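PDB 1PVM: CBS domain-containing protein, which is of unknown function but pairs two CBS domains with a zinc-ribbon-like domain whose four cysteines bind a metal ion such as iron. Local coordinates for residues B[28-31]-B[32-35]. Numbering follows the deposited sequence.
Sequences VFDA and VKIM
D30 and K33 run alongside each other, one helical turn apart, in a salt bridge of 3.0 Å from OD1 of D30 to NZ of K33. In the lysine CG, anti to the carbonyl carbon (chi1 -69°), starts the chain back toward F29, and a bend at chi3 (-56°) then turns both CE and NZ across to OD1 of D30. On the way CG of K33 lies over one face of the F29 ring and CD reaches its rim, 4.0 Å from CE2 of F29, while CG of K33 sits 3.1 Å from the carbonyl O of F29. An alanine in place of D30 would remove the carboxylate and would probably leave the K33 ammonium without this mate and its bent chain freer to swing away from the F29 ring. On another side of the helix V28 and V32 run alongside each other, CG1 of V28 lying 4.1 Å from CG2 of V32.

The backbone sets this spacing. V32 N donates to V28 O at 2.9 Å, nearly straight at 164°; K33 N reaches F29 O at 3.2 Å, more bent, and M35 N reaches A31 O at 3.1 Å, whereas the bond from I34 N to D30 O is weak. Further out, T27 OG1 is hydrogen-bonded to D30 N, near the start of the helix. The buried side packs inward: V32 on I61 of helix 58-65, A31 and M35 on L56 of strand 52-57. F29 and V32 also pack on P67 and I66 of the second subunit, so the turn contributes to the dimer interface. This is regular i to i+4 alpha-helical pairing with an i to i+3 salt bridge, in the helix of the beta-alpha-beta unit (strand 21-23, helix 28-38, strand 42-46) of the first CBS domain.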
ATOM      1  N   VAL B  28      -9.550  12.217   3.376  1.00  5.84           N
ATOM      2  CA  VAL B  28      -8.627  11.090   3.348  1.00  5.82           C
ATOM      3  C   VAL B  28      -8.664  10.412   4.718  1.00  6.13           C
ATOM      4  O   VAL B  28      -8.624   9.186   4.821  1.00  5.93           O
ATOM      5  CB  VAL B  28      -7.189  11.568   3.023  1.00  5.79           C
ATOM      6  CG1 VAL B  28      -6.191  10.458   3.277  1.00  7.13           C
ATOM      7  CG2 VAL B  28      -7.104  11.993   1.567  1.00  6.65           C
ATOM      8  N   PHE B  29      -8.760  11.219   5.771  1.00  7.30           N
ATOM      9  CA  PHE B  29      -8.818  10.690   7.128  1.00  8.62           C
ATOM     10  C   PHE B  29     -10.019   9.758   7.307  1.00  8.57           C
ATOM     11  O   PHE B  29      -9.885   8.640   7.801  1.00  8.82           O
ATOM     12  CB  PHE B  29      -8.913  11.841   8.135  1.00 11.01           C
ATOM     13  CG  PHE B  29      -9.013  11.388   9.571  1.00 13.35           C
ATOM     14  CD1 PHE B  29      -7.914  10.830  10.219  1.00 12.92           C
ATOM     15  CD2 PHE B  29     -10.213  11.505  10.270  1.00 14.89           C
ATOM     16  CE1 PHE B  29      -8.003  10.396  11.541  1.00 13.85           C
ATOM     17  CE2 PHE B  29     -10.316  11.073  11.593  1.00 16.70           C
ATOM     18  CZ  PHE B  29      -9.204  10.517  12.230  1.00 15.23           C
ATOM     19  N   ASP B  30     -11.200  10.210   6.901  1.00  9.05           N
ATOM     20  CA  ASP B  30     -12.390   9.380   7.051  1.00  9.40           C
ATOM     21  C   ASP B  30     -12.417   8.160   6.136  1.00  9.15           C
ATOM     22  O   ASP B  30     -12.939   7.112   6.513  1.00  9.40           O
ATOM     23  CB  ASP B  30     -13.662  10.210   6.843  1.00 10.38           C
ATOM     24  CG  ASP B  30     -13.934  11.150   8.005  1.00 14.39           C
ATOM     25  OD1 ASP B  30     -13.526  10.822   9.140  1.00 17.11           O
ATOM     26  OD2 ASP B  30     -14.562  12.209   7.791  1.00 17.15           O
ATOM     27  N   ALA B  31     -11.849   8.290   4.942  1.00  7.94           N
ATOM     28  CA  ALA B  31     -11.832   7.174   4.005  1.00  8.38           C
ATOM     29  C   ALA B  31     -10.905   6.078   4.510  1.00  8.04           C
ATOM     30  O   ALA B  31     -11.231   4.895   4.449  1.00  8.76           O
ATOM     31  CB  ALA B  31     -11.377   7.651   2.623  1.00  8.14           C
ATOM     32  N   VAL B  32      -9.740   6.471   5.005  1.00  7.62           N
ATOM     33  CA  VAL B  32      -8.783   5.497   5.511  1.00  8.09           C
ATOM     34  C   VAL B  32      -9.331   4.767   6.739  1.00  9.31           C
ATOM     35  O   VAL B  32      -8.999   3.604   6.962  1.00  9.76           O
ATOM     36  CB  VAL B  32      -7.431   6.176   5.819  1.00  8.00           C
ATOM     37  CG1 VAL B  32      -6.544   5.255   6.628  1.00  9.14           C
ATOM     38  CG2 VAL B  32      -6.743   6.547   4.509  1.00  7.15           C
ATOM     39  N   LYS B  33     -10.179   5.433   7.523  1.00  9.49           N
ATOM     40  CA  LYS B  33     -10.776   4.786   8.693  1.00 11.71           C
ATOM     41  C   LYS B  33     -11.564   3.572   8.209  1.00 11.54           C
ATOM     42  O   LYS B  33     -11.546   2.508   8.829  1.00 10.99           O
ATOM     43  CB  LYS B  33     -11.746   5.722   9.422  1.00 15.69           C
ATOM     44  CG  LYS B  33     -11.119   6.902  10.119  1.00 21.41           C
ATOM     45  CD  LYS B  33     -12.148   7.602  11.014  1.00 25.56           C
ATOM     46  CE  LYS B  33     -13.389   8.016  10.231  1.00 28.97           C
ATOM     47  NZ  LYS B  33     -14.429   8.664  11.085  1.00 29.83           N
ATOM     48  N   ILE B  34     -12.275   3.751   7.100  1.00 10.29           N
ATOM     49  CA  ILE B  34     -13.069   2.675   6.520  1.00 10.02           C
ATOM     50  C   ILE B  34     -12.150   1.556   6.032  1.00 10.18           C
ATOM     51  O   ILE B  34     -12.435   0.376   6.224  1.00 11.11           O
ATOM     52  CB  ILE B  34     -13.925   3.200   5.344  1.00 10.66           C
ATOM     53  CG1 ILE B  34     -14.954   4.207   5.869  1.00 12.18           C
ATOM     54  CG2 ILE B  34     -14.624   2.043   4.636  1.00 11.02           C
ATOM     55  CD1 ILE B  34     -15.781   4.857   4.784  1.00 13.99           C
ATOM     56  N   MET B  35     -11.040   1.927   5.404  1.00  9.69           N
ATOM     57  CA  MET B  35     -10.096   0.931   4.914  1.00 10.16           C
ATOM     58  C   MET B  35      -9.494   0.113   6.059  1.00 10.39           C
ATOM     59  O   MET B  35      -9.459  -1.114   5.997  1.00 10.29           O
ATOM     60  CB  MET B  35      -8.959   1.598   4.136  1.00 12.51           C
ATOM     61  CG  MET B  35      -9.359   2.292   2.845  1.00 14.58           C
ATOM     62  SD  MET B  35      -7.872   2.867   1.969  1.00 19.50           S
ATOM     63  CE  MET B  35      -8.419   2.802   0.287  1.00 20.24           C
TER